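Local atomic coordinates of p-47 protein (Clostridium botulinum E1 str. 'BoNT E Beluga', PDB entry 5WIX), a protein that is of unknown function but folds like bactericidal/permeability-increasing protein, with tubular lipid-binding (TULIP) domains that in relatives often hold lipids. Residues 246-251 / 391-396; 263-268 / 281-286; 275-280 / 300-305; 313-318 / 333-338. One frame throughout, in Å; residues are numbered along the deposited sequence.

Interaction 1. Residues 246-251 / 391-396; sequences NLLLPK and LAFELA
Lys251 and Leu395 mark the nearest passage of the two backbones, CA atoms 6.2 Å apart, where the distorted helix 246-251 lies over the irregular chain 391-396 and no hydrogen bond crosses. Lys251 and Phe393 slide past each other in opposite directions. The lysine CG is anti to its backbone N (chi1 -176°), which sets it 3.4 Å from Phe393 CD1, oblique to the ring. Beyond a bend at chi2 the aliphatic chain continues over the backbone, with Lys251 CE 3.6 Å from Glu394 O. Leu248 reaches the same ring from another direction: its CD1 lies in the ring plane at the edge, 3.8 Å from Phe393 CZ, and the two side chains cross at about a right angle. Leu395 lies beside Phe393, its CD2 3.4 Å from Leu247 O and 3.9 Å from Lys251 CB. Leu395 CD1 adds a looser apolar contact with Leu247 CB at 4.4 Å. Phe393 and Leu395 are themselves hydrogen-bonded through their backbones to Phe351 and Val349 of strand 348-363, and Leu248 also touches Phe351. The contact packs helix 240-252 against chain running beside that strand, consistent with a TULIP domain, in which a highly curved antiparallel sheet wraps round a helix.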
loop_
_atom_site.group_PDB
_atom_site.type_symbol
_atom_site.label_atom_id
_atom_site.label_comp_id
_atom_site.label_asym_id
_atom_site.label_seq_id
_atom_site.Cartn_x
_atom_site.Cartn_y
_atom_site.Cartn_z
ATOM N N ASN A 246 4.151 -2.261 12.320
ATOM C CA ASN A 246 5.463 -1.997 11.741
ATOM C C ASN A 246 5.790 -0.523 11.598
ATOM O O ASN A 246 6.928 -0.167 11.267
ATOM C CB ASN A 246 5.575 -2.711 10.401
ATOM C CG ASN A 246 5.312 -4.199 10.532
ATOM O OD1 ASN A 246 4.167 -4.650 10.426
ATOM N ND2 ASN A 246 6.372 -4.969 10.803
ATOM N N LEU A 247 4.816 0.337 11.888
ATOM C CA LEU A 247 5.069 1.770 11.765
ATOM C C LEU A 247 4.968 2.500 13.096
ATOM O O LEU A 247 5.893 3.228 13.482
ATOM C CB LEU A 247 4.120 2.392 10.739
ATOM C CG LEU A 247 4.640 2.142 9.326
ATOM C CD1 LEU A 247 3.741 2.761 8.255
ATOM C CD2 LEU A 247 6.055 2.702 9.256
ATOM N N LEU A 248 3.858 2.315 13.799
ATOM C CA LEU A 248 3.690 2.989 15.079
ATOM C C LEU A 248 4.516 2.329 16.201
ATOM O O LEU A 248 5.447 2.945 16.747
ATOM C CB LEU A 248 2.217 3.024 15.472
ATOM C CG LEU A 248 1.946 3.850 16.724
ATOM C CD1 LEU A 248 2.234 5.327 16.459
ATOM C CD2 LEU A 248 0.528 3.659 17.203
ATOM N N LEU A 249 4.167 1.087 16.531
ATOM C CA LEU A 249 4.818 0.342 17.616
ATOM C C LEU A 249 6.349 0.491 17.690
ATOM O O LEU A 249 6.871 0.840 18.749
ATOM C CB LEU A 249 4.455 -1.135 17.518
ATOM C CG LEU A 249 4.846 -2.008 18.694
ATOM C CD1 LEU A 249 3.936 -1.673 19.856
ATOM C CD2 LEU A 249 4.723 -3.474 18.321
ATOM N N PRO A 250 7.074 0.255 16.573
ATOM C CA PRO A 250 8.543 0.359 16.636
ATOM C C PRO A 250 9.018 1.654 17.239
ATOM O O PRO A 250 9.963 1.629 18.041
ATOM C CB PRO A 250 8.965 0.275 15.174
ATOM C CG PRO A 250 7.884 -0.537 14.523
ATOM C CD PRO A 250 6.614 -0.150 15.225
ATOM N N LYS A 251 8.372 2.766 16.904
ATOM C CA LYS A 251 8.787 4.042 17.490
ATOM C C LYS A 251 8.376 4.130 18.970
ATOM O O LYS A 251 9.223 4.270 19.848
ATOM C CB LYS A 251 8.205 5.218 16.716
ATOM C CG LYS A 251 8.688 6.577 17.217
ATOM C CD LYS A 251 10.209 6.682 17.237
ATOM C CE LYS A 251 10.667 7.977 17.908
ATOM N NZ LYS A 251 12.122 7.972 18.253
ATOM N N LEU A 391 4.071 9.653 24.408
ATOM C CA LEU A 391 3.137 9.445 23.318
ATOM C C LEU A 391 3.231 10.505 22.213
ATOM O O LEU A 391 2.390 10.529 21.323
ATOM C CB LEU A 391 1.711 9.439 23.853
ATOM C CG LEU A 391 1.480 8.362 24.893
ATOM C CD1 LEU A 391 -0.002 8.307 25.266
ATOM C CD2 LEU A 391 1.955 7.017 24.365
ATOM N N ALA A 392 4.224 11.389 22.286
ATOM C CA ALA A 392 4.312 12.490 21.334
ATOM C C ALA A 392 5.660 12.526 20.657
ATOM O O ALA A 392 6.562 13.248 21.070
ATOM C CB ALA A 392 4.034 13.813 22.003
ATOM N N PHE A 393 5.751 11.776 19.571
ATOM C CA PHE A 393 6.991 11.554 18.862
ATOM C C PHE A 393 6.823 11.729 17.349
ATOM O O PHE A 393 5.767 12.148 16.877
ATOM C CB PHE A 393 7.485 10.143 19.177
ATOM C CG PHE A 393 6.403 9.118 19.130
ATOM C CD1 PHE A 393 6.016 8.545 17.902
ATOM C CD2 PHE A 393 5.726 8.763 20.289
ATOM C CE1 PHE A 393 4.989 7.594 17.838
ATOM C CE2 PHE A 393 4.702 7.816 20.249
ATOM C CZ PHE A 393 4.331 7.232 19.007
ATOM N N GLU A 394 7.871 11.378 16.606
ATOM C CA GLU A 394 7.915 11.470 15.147
ATOM C C GLU A 394 8.539 10.197 14.585
ATOM O O GLU A 394 9.630 9.822 15.010
ATOM C CB GLU A 394 8.718 12.715 14.692
ATOM C CG GLU A 394 9.255 12.657 13.245
ATOM C CD GLU A 394 9.949 13.946 12.784
ATOM O OE1 GLU A 394 9.269 14.992 12.602
ATOM O OE2 GLU A 394 11.185 13.897 12.572
ATOM N N LEU A 395 7.872 9.540 13.625
ATOM C CA LEU A 395 8.402 8.294 13.053
ATOM C C LEU A 395 9.673 8.580 12.257
ATOM O O LEU A 395 9.976 9.735 11.939
ATOM C CB LEU A 395 7.369 7.601 12.176
ATOM C CG LEU A 395 5.929 7.342 12.643
ATOM C CD1 LEU A 395 5.175 6.555 11.519
ATOM C CD2 LEU A 395 5.843 6.612 13.979
ATOM N N ALA A 396 10.447 7.549 11.949
ATOM C CA ALA A 396 11.756 7.810 11.340
ATOM C C ALA A 396 11.955 7.076 10.023
ATOM O O ALA A 396 13.038 7.140 9.412
ATOM C CB ALA A 396 12.865 7.440 12.317
#

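Interaction 2. Residues 263-268 / 281-286; sequences NNFNVI and NTLNWY
Asn264 meets both Asn281 and Leu283 as its side chain is followed outward. CB of Asn264 lies 3.8 Å from both Asn281 OD1 and Leu283 CD2, a methyl that also sits over one face of the Phe265 ring, offset toward the rim. CG stands anti to the carbonyl carbon (chi1 -70°) and is 3.8 Å from Asn281 OD1. At the tip, Asn264 ND2 donates a hydrogen bond to Asn281 OD1, 2.9 Å long and bent to 148° at the hydrogen. The two side chains cross at about a right angle with their amide planes 73° apart, and the donor is tilted slightly from the plane of the accepting carbonyl. The other amide atom, Asn264 OD1, accepts from the backbone N of Thr261, so both ends of the group are held and its rotation is defined. Next to this polar link, Leu283 CD1 comes 3.9 Å from Phe265 CZ, Leu283 and Phe265 again crossing nearly at right angles. Asn264 pairs by backbone with Lys280, Leu283 with Ile299 of strand 293-307, and Phe265 packs on Leu249 of helix 240-252 and stands edge-to-face with Phe302, so the contact bridges the start of strand 265-269 and strand 283-284 beside that helix.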
loop_
_atom_site.group_PDB
_atom_site.type_symbol
_atom_site.label_atom_id
_atom_site.label_comp_id
_atom_site.label_asym_id
_atom_site.label_seq_id
_atom_site.Cartn_x
_atom_site.Cartn_y
_atom_site.Cartn_z
ATOM N N ASN A 263 9.397 -5.941 22.499
ATOM C CA ASN A 263 9.303 -7.305 22.980
ATOM C C ASN A 263 8.344 -7.302 24.173
ATOM O O ASN A 263 7.697 -8.311 24.474
ATOM C CB ASN A 263 10.678 -7.853 23.372
ATOM C CG ASN A 263 10.673 -9.364 23.515
ATOM O OD1 ASN A 263 9.981 -10.058 22.761
ATOM N ND2 ASN A 263 11.428 -9.886 24.491
ATOM N N ASN A 264 8.248 -6.141 24.829
ATOM C CA ASN A 264 7.254 -5.883 25.864
ATOM C C ASN A 264 5.832 -5.684 25.350
ATOM O O ASN A 264 4.889 -5.676 26.149
ATOM C CB ASN A 264 7.659 -4.653 26.668
ATOM C CG ASN A 264 8.877 -4.907 27.522
ATOM O OD1 ASN A 264 9.854 -4.164 27.484
ATOM N ND2 ASN A 264 8.836 -5.986 28.275
ATOM N N PHE A 265 5.677 -5.542 24.027
ATOM C CA PHE A 265 4.376 -5.252 23.397
ATOM C C PHE A 265 3.837 -6.314 22.452
ATOM O O PHE A 265 4.586 -6.954 21.704
ATOM C CB PHE A 265 4.452 -3.951 22.610
ATOM C CG PHE A 265 4.521 -2.737 23.466
ATOM C CD1 PHE A 265 3.364 -2.169 23.960
ATOM C CD2 PHE A 265 5.744 -2.178 23.797
ATOM C CE1 PHE A 265 3.420 -1.054 24.748
ATOM C CE2 PHE A 265 5.814 -1.066 24.595
ATOM C CZ PHE A 265 4.646 -0.503 25.073
ATOM N N ASN A 266 2.514 -6.461 22.471
ATOM C CA ASN A 266 1.787 -7.271 21.498
ATOM C C ASN A 266 0.911 -6.408 20.598
ATOM O O ASN A 266 0.448 -5.339 21.003
ATOM C CB ASN A 266 0.917 -8.308 22.208
ATOM C CG ASN A 266 1.594 -9.655 22.316
ATOM O OD1 ASN A 266 2.571 -9.925 21.609
ATOM N ND2 ASN A 266 1.076 -10.517 23.194
ATOM N N VAL A 267 0.678 -6.855 19.369
ATOM C CA VAL A 267 -0.419 -6.267 18.617
ATOM C C VAL A 267 -1.465 -7.355 18.404
ATOM O O VAL A 267 -1.181 -8.415 17.840
ATOM C CB VAL A 267 0.030 -5.626 17.276
ATOM C CG1 VAL A 267 1.058 -6.487 16.556
ATOM C CG2 VAL A 267 -1.179 -5.341 16.410
ATOM N N ILE A 268 -2.665 -7.080 18.906
ATOM C CA ILE A 268 -3.757 -8.046 18.971
ATOM C C ILE A 268 -4.747 -7.877 17.807
ATOM O O ILE A 268 -5.128 -6.758 17.454
ATOM C CB ILE A 268 -4.500 -7.907 20.315
ATOM C CG1 ILE A 268 -3.539 -8.173 21.464
ATOM C CG2 ILE A 268 -5.644 -8.880 20.407
ATOM C CD1 ILE A 268 -3.079 -9.617 21.526
ATOM N N ASN A 281 3.295 -7.503 28.843
ATOM C CA ASN A 281 3.653 -7.647 30.246
ATOM C C ASN A 281 3.976 -6.298 30.881
ATOM O O ASN A 281 3.783 -5.243 30.255
ATOM C CB ASN A 281 4.846 -8.589 30.394
ATOM C CG ASN A 281 5.977 -8.256 29.435
ATOM O OD1 ASN A 281 6.294 -7.089 29.200
ATOM N ND2 ASN A 281 6.585 -9.288 28.867
ATOM N N THR A 282 4.487 -6.341 32.111
ATOM C CA THR A 282 4.746 -5.130 32.874
ATOM C C THR A 282 5.777 -4.257 32.155
ATOM O O THR A 282 6.854 -4.725 31.773
ATOM C CB THR A 282 5.235 -5.447 34.316
ATOM O OG1 THR A 282 4.305 -6.320 34.976
ATOM C CG2 THR A 282 5.375 -4.162 35.126
ATOM N N LEU A 283 5.429 -2.989 31.956
ATOM C CA LEU A 283 6.353 -2.030 31.371
ATOM C C LEU A 283 7.121 -1.288 32.465
ATOM O O LEU A 283 6.522 -0.575 33.277
ATOM C CB LEU A 283 5.598 -1.035 30.481
ATOM C CG LEU A 283 4.516 -1.667 29.607
ATOM C CD1 LEU A 283 3.722 -0.595 28.846
ATOM C CD2 LEU A 283 5.130 -2.679 28.650
ATOM N N ASN A 284 8.442 -1.437 32.489
ATOM C CA ASN A 284 9.222 -0.775 33.541
ATOM C C ASN A 284 9.680 0.616 33.125
ATOM O O ASN A 284 10.638 0.779 32.344
ATOM C CB ASN A 284 10.415 -1.640 33.939
ATOM C CG ASN A 284 9.994 -3.041 34.368
ATOM O OD1 ASN A 284 9.122 -3.214 35.225
ATOM N ND2 ASN A 284 10.594 -4.051 33.744
ATOM N N TRP A 285 8.978 1.625 33.633
ATOM C CA TRP A 285 9.314 2.996 33.273
ATOM C C TRP A 285 10.717 3.356 33.728
ATOM O O TRP A 285 11.280 2.745 34.645
ATOM C CB TRP A 285 8.323 3.975 33.875
ATOM C CG TRP A 285 8.256 5.247 33.136
ATOM C CD1 TRP A 285 8.845 6.425 33.472
ATOM C CD2 TRP A 285 7.556 5.481 31.916
ATOM N NE1 TRP A 285 8.551 7.392 32.540
ATOM C CE2 TRP A 285 7.758 6.835 31.572
ATOM C CE3 TRP A 285 6.777 4.680 31.081
ATOM C CZ2 TRP A 285 7.215 7.401 30.429
ATOM C CZ3 TRP A 285 6.242 5.243 29.947
ATOM C CH2 TRP A 285 6.463 6.594 29.629
ATOM N N TYR A 286 11.281 4.359 33.081
ATOM C CA TYR A 286 12.584 4.850 33.487
ATOM C C TYR A 286 12.479 5.722 34.749
ATOM O O TYR A 286 11.393 6.134 35.143
ATOM C CB TYR A 286 13.240 5.614 32.333
ATOM C CG TYR A 286 12.546 6.890 31.924
ATOM C CD1 TYR A 286 12.841 8.091 32.552
ATOM C CD2 TYR A 286 11.609 6.900 30.888
ATOM C CE1 TYR A 286 12.217 9.272 32.171
ATOM C CE2 TYR A 286 10.981 8.080 30.495
ATOM C CZ TYR A 286 11.290 9.262 31.135
ATOM O OH TYR A 286 10.671 10.443 30.772
#

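Interaction 3. Residues 275-280 / 300-305; sequences GIIKNK and NDFSME
An antiparallel ladder joins strand 275-279 to strand 293-307, the axes of the short segments within 4.7 Å, and Ile277 and Met304 are its hydrogen-bonded pair. Ile277 N gives to Met304 O at 3.0 Å, and Met304 N returns a bond to Ile277 O at 2.8 Å. One step along, Lys278 and Ser303 make the non-hydrogen-bonded pair, where Ser303 CA and Lys278 CA direct C-H groups at Ile277 O and Phe302 O. The ladder then changes character at Asn279. Its N still donates to Phe302 O, but its side chain takes over the return bond: OD1 of Asn279 accepts from Phe302 N at 2.8 Å, with the donor standing well above the amide plane. ND2 of Asn279 makes a weak bond to Asn300 O and also a hydrogen bond to Asn281 O. CG of Asn279 lies between backbone N and carbonyl carbon (chi1 62°), the crowded position, which puts it 3.2 Å from Phe302 N. This happens where the chain turns a corner at Asp301 in the curled sheet of the TULIP-like domain: Asn300 and Asp301 form a classic beta bulge opposite Ser317, and Asp301 OD1 bonds to Ser317 OG. Ile277 and Met304 touch Leu248 of helix 240-252; CG2 of Ile277 meets the Phe302 ring edge, 4.2 Å from CE2, and CB of Ile277 lies 4.0 Å from Met304 CB. On the other face Ile276 and Glu305 run side by side, Ile276 CD1 3.6 Å from Glu305 CB.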
loop_
_atom_site.group_PDB
_atom_site.type_symbol
_atom_site.label_atom_id
_atom_site.label_comp_id
_atom_site.label_asym_id
_atom_site.label_seq_id
_atom_site.Cartn_x
_atom_site.Cartn_y
_atom_site.Cartn_z
ATOM N N GLY A 275 -6.283 -3.870 14.034
ATOM C CA GLY A 275 -5.422 -4.268 15.137
ATOM C C GLY A 275 -5.209 -3.280 16.278
ATOM O O GLY A 275 -5.098 -2.066 16.058
ATOM N N ILE A 276 -5.128 -3.813 17.500
ATOM C CA ILE A 276 -4.881 -3.018 18.710
ATOM C C ILE A 276 -3.508 -3.288 19.359
ATOM O O ILE A 276 -3.040 -4.428 19.408
ATOM C CB ILE A 276 -5.984 -3.275 19.760
ATOM C CG1 ILE A 276 -7.298 -2.674 19.285
ATOM C CG2 ILE A 276 -5.619 -2.676 21.113
ATOM C CD1 ILE A 276 -8.365 -2.632 20.360
ATOM N N ILE A 277 -2.866 -2.235 19.851
ATOM C CA ILE A 277 -1.630 -2.391 20.605
ATOM C C ILE A 277 -1.886 -2.626 22.095
ATOM O O ILE A 277 -2.339 -1.723 22.807
ATOM C CB ILE A 277 -0.739 -1.161 20.468
ATOM C CG1 ILE A 277 -0.322 -0.967 19.007
ATOM C CG2 ILE A 277 0.480 -1.304 21.365
ATOM C CD1 ILE A 277 0.594 0.251 18.741
ATOM N N LYS A 278 -1.602 -3.830 22.571
ATOM C CA LYS A 278 -1.603 -4.055 24.008
ATOM C C LYS A 278 -0.197 -4.385 24.524
ATOM O O LYS A 278 0.676 -4.808 23.765
ATOM C CB LYS A 278 -2.585 -5.161 24.369
ATOM C CG LYS A 278 -4.042 -4.751 24.235
ATOM C CD LYS A 278 -4.908 -5.629 25.132
ATOM C CE LYS A 278 -6.372 -5.230 25.092
ATOM N NZ LYS A 278 -6.999 -5.554 23.779
ATOM N N ASN A 279 0.036 -4.161 25.811
ATOM C CA ASN A 279 1.293 -4.582 26.428
ATOM C C ASN A 279 1.327 -6.096 26.688
ATOM O O ASN A 279 0.306 -6.711 27.039
ATOM C CB ASN A 279 1.522 -3.822 27.726
ATOM C CG ASN A 279 0.450 -4.098 28.756
ATOM O OD1 ASN A 279 -0.726 -4.274 28.429
ATOM N ND2 ASN A 279 0.854 -4.139 30.017
ATOM N N LYS A 280 2.499 -6.699 26.498
ATOM C CA LYS A 280 2.650 -8.152 26.636
ATOM C C LYS A 280 2.803 -8.491 28.100
ATOM O O LYS A 280 2.476 -9.591 28.542
ATOM C CB LYS A 280 3.862 -8.664 25.839
ATOM C CG LYS A 280 4.036 -10.195 25.824
ATOM C CD LYS A 280 5.374 -10.631 25.183
ATOM C CE LYS A 280 5.410 -10.427 23.662
ATOM N NZ LYS A 280 6.719 -10.829 23.057
ATOM N N ASN A 300 0.924 -1.355 34.172
ATOM C CA ASN A 300 0.574 -2.769 34.265
ATOM C C ASN A 300 -0.268 -3.334 33.130
ATOM O O ASN A 300 -0.115 -4.510 32.783
ATOM C CB ASN A 300 -0.142 -3.021 35.580
ATOM C CG ASN A 300 0.817 -3.203 36.711
ATOM O OD1 ASN A 300 1.836 -3.882 36.563
ATOM N ND2 ASN A 300 0.520 -2.581 37.846
ATOM N N ASP A 301 -1.180 -2.522 32.591
ATOM C CA ASP A 301 -1.847 -2.830 31.320
ATOM C C ASP A 301 -1.914 -1.577 30.434
ATOM O O ASP A 301 -2.144 -0.456 30.906
ATOM C CB ASP A 301 -3.241 -3.429 31.539
ATOM C CG ASP A 301 -4.103 -2.607 32.469
ATOM O OD1 ASP A 301 -4.024 -1.362 32.443
ATOM O OD2 ASP A 301 -4.882 -3.222 33.229
ATOM N N PHE A 302 -1.687 -1.780 29.142
ATOM C CA PHE A 302 -1.511 -0.673 28.215
ATOM C C PHE A 302 -2.257 -0.972 26.945
ATOM O O PHE A 302 -2.223 -2.099 26.456
ATOM C CB PHE A 302 -0.038 -0.465 27.928
ATOM C CG PHE A 302 0.260 0.615 26.927
ATOM C CD1 PHE A 302 0.677 1.872 27.355
ATOM C CD2 PHE A 302 0.196 0.361 25.574
ATOM C CE1 PHE A 302 0.992 2.861 26.449
ATOM C CE2 PHE A 302 0.504 1.342 24.663
ATOM C CZ PHE A 302 0.910 2.595 25.100
ATOM N N SER A 303 -2.916 0.044 26.405
ATOM C CA SER A 303 -3.693 -0.138 25.191
ATOM C C SER A 303 -3.655 1.112 24.311
ATOM O O SER A 303 -3.832 2.235 24.786
ATOM C CB SER A 303 -5.131 -0.498 25.531
ATOM O OG SER A 303 -6.005 0.434 24.919
ATOM N N MET A 304 -3.395 0.900 23.027
ATOM C CA MET A 304 -3.454 1.960 22.031
ATOM C C MET A 304 -4.210 1.436 20.813
ATOM O O MET A 304 -3.694 0.589 20.088
ATOM C CB MET A 304 -2.046 2.414 21.644
ATOM C CG MET A 304 -1.969 3.785 20.975
ATOM S SD MET A 304 -0.280 4.297 20.520
ATOM C CE MET A 304 -0.297 6.052 20.900
ATOM N N GLU A 305 -5.443 1.902 20.609
ATOM C CA GLU A 305 -6.238 1.532 19.420
ATOM C C GLU A 305 -6.476 2.749 18.519
ATOM O O GLU A 305 -6.490 3.889 18.992
ATOM C CB GLU A 305 -7.585 0.890 19.822
ATOM C CG GLU A 305 -8.715 1.864 20.176
ATOM C CD GLU A 305 -9.992 1.160 20.656
ATOM O OE1 GLU A 305 -9.891 0.269 21.526
ATOM O OE2 GLU A 305 -11.097 1.501 20.166
#

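Interaction 4. Residues 313-318 / 333-338; sequences KTRLSG and NMECIT
Thr314 and Cys336 exchange backbone hydrogen bonds across the hairpin of strands 311-322 and 328-343: Thr314 N to Cys336 O at 3.0 Å and Cys336 N to Thr314 O at 2.9 Å. Thr314 OG1, anti to its own carbonyl carbon (chi1 -45°), adds a weak bond to Cys336 O, so this oxygen receives two donors from one threonine. Leu316 and Met334 repeat the paired pattern through longer bonds, both 3.2 Å: Leu316 N to Met334 O and Met334 N to Leu316 O. Their side chains cross obliquely on the same face, Leu316 CD1 3.8 Å from Met334 CB and Leu316 CD2 near Met334 CE. On the opposite face lie the non-hydrogen-bonded pairs, polar except for Ile337. Lys313 lies alongside Ile337, CD 3.6 Å from Ile337 CD1, and its methylenes also pass Glu335 OE1. Glu335 OE1 stands 4.2 Å from Lys313 NZ and equally far from Arg315 NE, beyond salt-bridge range. Ser317 CB approaches Asn333 OD1. Further out, helix 370-390 covers the face of Leu316 and Met334: its Phe387 touches both, and its Arg388 reaches Met334 and Cys336. Phe302 of the adjoining strand packs against Thr314 and Leu316. Ser317 OG is bonded to Asp301 OD1, and Arg315 NH2 has a weak, long ion pair with Glu305 OE1. Backbone bonds and apolar packing therefore carry the hairpin, and the two nearby positive charges would add a modest attraction likely to favour the ionised form of Glu335.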
loop_
_atom_site.group_PDB
_atom_site.type_symbol
_atom_site.label_atom_id
_atom_site.label_comp_id
_atom_site.label_asym_id
_atom_site.label_seq_id
_atom_site.Cartn_x
_atom_site.Cartn_y
_atom_site.Cartn_z
ATOM N N LYS A 313 -6.054 6.607 20.529
ATOM C CA LYS A 313 -6.604 6.643 21.882
ATOM C C LYS A 313 -5.757 5.741 22.758
ATOM O O LYS A 313 -5.728 4.522 22.565
ATOM C CB LYS A 313 -8.076 6.183 21.898
ATOM C CG LYS A 313 -8.746 6.143 23.284
ATOM C CD LYS A 313 -10.204 6.674 23.223
ATOM C CE LYS A 313 -11.250 5.565 23.153
ATOM N NZ LYS A 313 -12.636 6.088 22.945
ATOM N N THR A 314 -5.051 6.331 23.713
ATOM C CA THR A 314 -4.214 5.533 24.592
ATOM C C THR A 314 -4.844 5.390 25.972
ATOM O O THR A 314 -5.395 6.347 26.526
ATOM C CB THR A 314 -2.844 6.133 24.704
ATOM O OG1 THR A 314 -2.397 6.515 23.381
ATOM C CG2 THR A 314 -1.906 5.120 25.309
ATOM N N ARG A 315 -4.784 4.174 26.508
ATOM C CA ARG A 315 -5.472 3.831 27.748
ATOM C C ARG A 315 -4.596 2.902 28.576
ATOM O O ARG A 315 -4.617 1.690 28.380
ATOM C CB ARG A 315 -6.810 3.168 27.441
ATOM C CG ARG A 315 -7.945 3.595 28.338
ATOM C CD ARG A 315 -9.216 2.796 28.039
ATOM N NE ARG A 315 -9.623 2.907 26.638
ATOM C CZ ARG A 315 -10.223 1.935 25.950
ATOM N NH1 ARG A 315 -10.479 0.766 26.532
ATOM N NH2 ARG A 315 -10.562 2.126 24.679
ATOM N N LEU A 316 -3.821 3.483 29.488
ATOM C CA LEU A 316 -2.919 2.717 30.357
ATOM C C LEU A 316 -3.242 2.846 31.839
ATOM O O LEU A 316 -3.882 3.801 32.281
ATOM C CB LEU A 316 -1.468 3.147 30.138
ATOM C CG LEU A 316 -1.148 4.646 30.235
ATOM C CD1 LEU A 316 -0.995 5.123 31.685
ATOM C CD2 LEU A 316 0.098 4.988 29.405
ATOM N N SER A 317 -2.750 1.893 32.617
ATOM C CA SER A 317 -2.826 2.002 34.066
ATOM C C SER A 317 -1.710 1.223 34.755
ATOM O O SER A 317 -1.231 0.207 34.253
ATOM C CB SER A 317 -4.177 1.522 34.567
ATOM O OG SER A 317 -4.174 0.113 34.688
ATOM N N GLY A 318 -1.308 1.715 35.919
ATOM C CA GLY A 318 -0.218 1.128 36.675
ATOM C C GLY A 318 0.028 1.920 37.943
ATOM O O GLY A 318 -0.799 2.744 38.336
ATOM N N ASN A 333 -3.843 6.230 36.538
ATOM C CA ASN A 333 -4.702 5.973 35.368
ATOM C C ASN A 333 -4.688 7.128 34.364
ATOM O O ASN A 333 -4.949 8.272 34.734
ATOM C CB ASN A 333 -6.149 5.718 35.792
ATOM C CG ASN A 333 -6.319 4.433 36.588
ATOM O OD1 ASN A 333 -6.839 3.438 36.075
ATOM N ND2 ASN A 333 -5.898 4.453 37.859
ATOM N N MET A 334 -4.406 6.830 33.096
ATOM C CA MET A 334 -4.480 7.851 32.045
ATOM C C MET A 334 -5.283 7.420 30.813
ATOM O O MET A 334 -5.226 6.265 30.396
ATOM C CB MET A 334 -3.074 8.259 31.598
ATOM C CG MET A 334 -3.053 9.434 30.652
ATOM S SD MET A 334 -1.409 10.136 30.429
ATOM C CE MET A 334 -0.689 8.784 29.522
ATOM N N GLU A 335 -6.045 8.353 30.250
ATOM C CA GLU A 335 -6.521 8.229 28.867
ATOM C C GLU A 335 -6.033 9.442 28.087
ATOM O O GLU A 335 -6.198 10.581 28.532
ATOM C CB GLU A 335 -8.041 8.121 28.772
ATOM C CG GLU A 335 -8.522 7.913 27.322
ATOM C CD GLU A 335 -10.041 7.955 27.144
ATOM O OE1 GLU A 335 -10.600 7.028 26.514
ATOM O OE2 GLU A 335 -10.676 8.923 27.610
ATOM N N CYS A 336 -5.430 9.200 26.927
ATOM C CA CYS A 336 -4.750 10.272 26.201
ATOM C C CYS A 336 -4.786 10.081 24.692
ATOM O O CYS A 336 -4.156 9.162 24.146
ATOM C CB CYS A 336 -3.293 10.386 26.663
ATOM S SG CYS A 336 -2.337 11.645 25.785
ATOM N N ILE A 337 -5.515 10.980 24.036
ATOM C CA ILE A 337 -5.674 10.997 22.589
ATOM C C ILE A 337 -4.507 11.699 21.886
ATOM O O ILE A 337 -4.209 12.862 22.176
ATOM C CB ILE A 337 -6.956 11.704 22.223
ATOM C CG1 ILE A 337 -8.092 11.247 23.145
ATOM C CG2 ILE A 337 -7.266 11.500 20.747
ATOM C CD1 ILE A 337 -8.459 9.805 22.985
ATOM N N THR A 338 -3.839 11.001 20.971
ATOM C CA THR A 338 -2.822 11.643 20.147
ATOM C C THR A 338 -3.283 11.643 18.699
ATOM O O THR A 338 -4.158 10.854 18.339
ATOM C CB THR A 338 -1.474 10.948 20.248
ATOM O OG1 THR A 338 -1.629 9.577 19.867
ATOM C CG2 THR A 338 -0.991 10.996 21.657
#

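From the N terminus, helix segment 246-251 comes first, but its contact, interaction 1, is closed last, when 391-396 returns after helix 370-390. The other three nest inside that loop. Segment 263-268 opens interaction 2, and 275-280 opens interaction 3 before 281-286 closes 2, so interactions 2 and 3 cross; 300-305 then closes 3. Interaction 4, a local hairpin contact, follows in series. Interactions 2, 3 and 4 all reach the same curled antiparallel sheet, with strands 293-307 and 311-322 adjacent between 3 and 4. Leu248 and Leu249 carry interaction 1's helix onto 2 and 3, and Leu391 ties its returning chain to 4.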